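Local coordinates for carbohydrate kinase, FGGY (Novosphingobium aromaticivorans, PDB 3H6E), which probably phosphorylates a sugar or related polyol, as other kinases of the FGGY family do, its own substrate being unassigned, at residues A[161-171]-A[198-209]. Numbering follows the deposited sequence.
Sequences TGRAVSEVTSL and FAPIVRAGDTVG
Arg163 NE donates to Val208 O at 2.8 Å with an N-H...O angle of 179°; Val208 O lies in the guanidinium plane, at its edge, and the N-H meets a lone pair of that carbonyl. Arg163 reaches it with CG anti to the backbone N (chi1 -178°) and a bend at chi3, while Val165 CG2 sits 3.8 Å above the guanidinium plane, offset toward its rim. Val165 CG1 packs on Val202 CB, the side chains crossing at about a right angle. Further along, parallel pairing of Ser166 with Ile201 rests on Ser166 N to Pro200 O (3.0 Å) and Val202 N to Ser166 O (2.8 Å). Ser166 OG adds a bond to Ala199 O at 2.9 Å, tilted 30° from the carbonyl plane. Beyond it, Leu171 CD2 meets Phe198 CE1 (3.8 Å) and Leu171 CD1 meets Ile201 CD1 (3.7 Å). Glu167 is the N-cap of helix 168-171: OE1 accepts from Thr169 N and OG1, and OE2 lies 3.5 Å from Ala204 CB. With an alanine here, Thr169 N and OG1 would probably lose their acceptor and a gap open beside Ala204 CB. Val208 and Gly209 form a classic bulge against Val227. All four cross-segment hydrogen bonds end on backbone carbonyls, joining 161-171 to strand 201-202 and, through Arg163, to edge strand 207-210.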
loop_
_atom_site.group_PDB
_atom_site.type_symbol
_atom_site.label_atom_id
_atom_site.label_comp_id
_atom_site.label_asym_id
_atom_site.label_seq_id
_atom_site.Cartn_x
_atom_site.Cartn_y
_atom_site.Cartn_z
ATOM N N THR A 161 -11.352 17.542 -14.588
ATOM C CA THR A 161 -10.588 17.897 -15.781
ATOM C C THR A 161 -11.252 17.512 -17.105
ATOM O O THR A 161 -10.938 18.085 -18.151
ATOM C CB THR A 161 -9.186 17.263 -15.727
ATOM O OG1 THR A 161 -8.215 18.173 -16.256
ATOM C CG2 THR A 161 -9.156 15.967 -16.509
ATOM N N GLY A 162 -12.159 16.541 -17.065
ATOM C CA GLY A 162 -12.818 16.076 -18.271
ATOM C C GLY A 162 -11.975 15.121 -19.098
ATOM O O GLY A 162 -12.487 14.438 -19.981
ATOM N N ARG A 163 -10.677 15.070 -18.821
ATOM C CA ARG A 163 -9.799 14.160 -19.542
ATOM C C ARG A 163 -9.591 12.855 -18.787
ATOM O O ARG A 163 -9.171 12.849 -17.628
ATOM C CB ARG A 163 -8.447 14.810 -19.853
ATOM C CG ARG A 163 -7.516 13.902 -20.651
ATOM C CD ARG A 163 -6.534 14.694 -21.500
ATOM N NE ARG A 163 -5.239 14.864 -20.851
ATOM C CZ ARG A 163 -4.152 14.155 -21.150
ATOM N NH1 ARG A 163 -4.199 13.219 -22.090
ATOM N NH2 ARG A 163 -3.013 14.382 -20.509
ATOM N N ALA A 164 -9.891 11.751 -19.460
ATOM C CA ALA A 164 -9.661 10.426 -18.916
ATOM C C ALA A 164 -8.227 9.981 -19.183
ATOM O O ALA A 164 -7.711 10.132 -20.295
ATOM C CB ALA A 164 -10.642 9.430 -19.517
ATOM N N VAL A 165 -7.597 9.419 -18.158
ATOM C CA VAL A 165 -6.230 8.931 -18.257
ATOM C C VAL A 165 -6.036 7.749 -17.308
ATOM O O VAL A 165 -6.815 7.563 -16.377
ATOM C CB VAL A 165 -5.219 10.059 -17.935
ATOM C CG1 VAL A 165 -3.923 9.496 -17.383
ATOM C CG2 VAL A 165 -4.961 10.918 -19.172
ATOM N N SER A 166 -5.019 6.934 -17.561
ATOM C CA SER A 166 -4.652 5.879 -16.622
ATOM C C SER A 166 -3.259 6.129 -16.063
ATOM O O SER A 166 -2.467 6.860 -16.655
ATOM C CB SER A 166 -4.713 4.506 -17.296
ATOM O OG SER A 166 -6.046 4.163 -17.629
ATOM N N GLU A 167 -2.967 5.526 -14.917
ATOM C CA GLU A 167 -1.636 5.626 -14.325
ATOM C C GLU A 167 -1.141 4.240 -13.909
ATOM O O GLU A 167 -1.926 3.391 -13.482
ATOM C CB GLU A 167 -1.638 6.605 -13.146
ATOM C CG GLU A 167 -0.258 7.096 -12.742
ATOM C CD GLU A 167 0.477 6.098 -11.868
ATOM O OE1 GLU A 167 -0.199 5.347 -11.134
ATOM O OE2 GLU A 167 1.726 6.066 -11.915
ATOM N N VAL A 168 0.164 4.018 -14.029
ATOM C CA VAL A 168 0.720 2.670 -13.935
ATOM C C VAL A 168 0.652 2.005 -12.549
ATOM O O VAL A 168 0.463 0.792 -12.462
ATOM C CB VAL A 168 2.172 2.621 -14.476
ATOM C CG1 VAL A 168 3.143 3.180 -13.461
ATOM C CG2 VAL A 168 2.550 1.199 -14.842
ATOM N N THR A 169 0.795 2.784 -11.476
ATOM C CA THR A 169 0.882 2.214 -10.126
ATOM C C THR A 169 -0.410 1.561 -9.643
ATOM O O THR A 169 -0.366 0.611 -8.865
ATOM C CB THR A 169 1.354 3.245 -9.073
ATOM O OG1 THR A 169 0.355 4.260 -8.896
ATOM C CG2 THR A 169 2.666 3.882 -9.496
ATOM N N SER A 170 -1.554 2.079 -10.077
ATOM C CA SER A 170 -2.825 1.451 -9.746
ATOM C C SER A 170 -2.967 0.139 -10.511
ATOM O O SER A 170 -3.504 -0.833 -9.990
ATOM C CB SER A 170 -4.002 2.377 -10.058
ATOM O OG SER A 170 -4.126 3.407 -9.094
ATOM N N LEU A 171 -2.477 0.121 -11.748
ATOM C CA LEU A 171 -2.531 -1.076 -12.584
ATOM C C LEU A 171 -1.605 -2.160 -12.048
ATOM O O LEU A 171 -1.860 -3.350 -12.224
ATOM C CB LEU A 171 -2.150 -0.752 -14.031
ATOM C CG LEU A 171 -2.982 0.296 -14.771
ATOM C CD1 LEU A 171 -2.308 0.696 -16.077
ATOM C CD2 LEU A 171 -4.407 -0.198 -15.019
ATOM N N PHE A 198 -9.036 0.866 -21.791
ATOM C CA PHE A 198 -8.395 1.778 -20.841
ATOM C C PHE A 198 -7.991 3.137 -21.420
ATOM O O PHE A 198 -7.506 3.237 -22.549
ATOM C CB PHE A 198 -7.184 1.106 -20.182
ATOM C CG PHE A 198 -7.534 0.294 -18.968
ATOM C CD1 PHE A 198 -7.494 0.863 -17.706
ATOM C CD2 PHE A 198 -7.914 -1.034 -19.088
ATOM C CE1 PHE A 198 -7.819 0.124 -16.587
ATOM C CE2 PHE A 198 -8.242 -1.779 -17.971
ATOM C CZ PHE A 198 -8.195 -1.196 -16.717
ATOM N N ALA A 199 -8.195 4.181 -20.624
ATOM C CA ALA A 199 -7.724 5.514 -20.970
ATOM C C ALA A 199 -6.207 5.500 -21.138
ATOM O O ALA A 199 -5.514 4.757 -20.442
ATOM C CB ALA A 199 -8.127 6.499 -19.900
ATOM N N PRO A 200 -5.688 6.317 -22.068
ATOM C CA PRO A 200 -4.251 6.325 -22.367
ATOM C C PRO A 200 -3.414 6.462 -21.105
ATOM O O PRO A 200 -3.708 7.306 -20.257
ATOM C CB PRO A 200 -4.087 7.560 -23.255
ATOM C CG PRO A 200 -5.412 7.707 -23.921
ATOM C CD PRO A 200 -6.430 7.282 -22.898
ATOM N N ILE A 201 -2.391 5.626 -20.977
ATOM C CA ILE A 201 -1.522 5.661 -19.806
ATOM C C ILE A 201 -0.644 6.907 -19.781
ATOM O O ILE A 201 -0.035 7.282 -20.787
ATOM C CB ILE A 201 -0.638 4.403 -19.711
ATOM C CG1 ILE A 201 -1.473 3.205 -19.248
ATOM C CG2 ILE A 201 0.525 4.646 -18.761
ATOM C CD1 ILE A 201 -0.721 1.889 -19.246
ATOM N N VAL A 202 -0.596 7.540 -18.616
ATOM C CA VAL A 202 0.181 8.754 -18.402
ATOM C C VAL A 202 1.001 8.576 -17.129
ATOM O O VAL A 202 0.717 7.687 -16.323
ATOM C CB VAL A 202 -0.752 9.986 -18.300
ATOM C CG1 VAL A 202 -0.354 10.908 -17.169
ATOM C CG2 VAL A 202 -0.809 10.725 -19.626
ATOM N N ARG A 203 2.034 9.392 -16.961
ATOM C CA ARG A 203 2.858 9.333 -15.758
ATOM C C ARG A 203 2.232 10.148 -14.630
ATOM O O ARG A 203 1.722 11.246 -14.852
ATOM C CB ARG A 203 4.284 9.785 -16.070
ATOM C CG ARG A 203 4.896 8.986 -17.211
ATOM C CD ARG A 203 6.304 9.426 -17.570
ATOM N NE ARG A 203 7.319 8.818 -16.712
ATOM C CZ ARG A 203 7.575 7.514 -16.657
ATOM N NH1 ARG A 203 6.877 6.659 -17.396
ATOM N NH2 ARG A 203 8.524 7.061 -15.848
ATOM N N ALA A 204 2.269 9.589 -13.422
ATOM C CA ALA A 204 1.606 10.166 -12.248
ATOM C C ALA A 204 1.828 11.669 -12.076
ATOM O O ALA A 204 0.941 12.385 -11.605
ATOM C CB ALA A 204 2.034 9.418 -10.981
ATOM N N GLY A 205 3.011 12.144 -12.453
ATOM C CA GLY A 205 3.350 13.545 -12.293
ATOM C C GLY A 205 2.964 14.421 -13.470
ATOM O O GLY A 205 3.044 15.649 -13.387
ATOM N N ASP A 206 2.555 13.794 -14.572
ATOM C CA ASP A 206 2.116 14.525 -15.754
ATOM C C ASP A 206 0.894 15.354 -15.428
ATOM O O ASP A 206 0.166 15.050 -14.491
ATOM C CB ASP A 206 1.779 13.569 -16.898
ATOM C CG ASP A 206 3.010 12.993 -17.554
ATOM O OD1 ASP A 206 4.091 13.599 -17.408
ATOM O OD2 ASP A 206 2.896 11.935 -18.213
ATOM N N THR A 207 0.672 16.402 -16.212
ATOM C CA THR A 207 -0.517 17.225 -16.059
ATOM C C THR A 207 -1.646 16.642 -16.894
ATOM O O THR A 207 -1.517 16.503 -18.112
ATOM C CB THR A 207 -0.270 18.675 -16.509
ATOM O OG1 THR A 207 0.814 19.238 -15.758
ATOM C CG2 THR A 207 -1.518 19.510 -16.295
ATOM N N VAL A 208 -2.744 16.287 -16.240
ATOM C CA VAL A 208 -3.915 15.796 -16.950
ATOM C C VAL A 208 -4.555 16.949 -17.710
ATOM O O VAL A 208 -5.014 16.787 -18.841
ATOM C CB VAL A 208 -4.946 15.171 -15.992
ATOM C CG1 VAL A 208 -6.143 14.644 -16.772
ATOM C CG2 VAL A 208 -4.306 14.060 -15.188
ATOM N N GLY A 209 -4.574 18.119 -17.083
ATOM C CA GLY A 209 -5.102 19.308 -17.724
ATOM C C GLY A 209 -5.522 20.371 -16.733
ATOM O O GLY A 209 -5.349 20.213 -15.525
#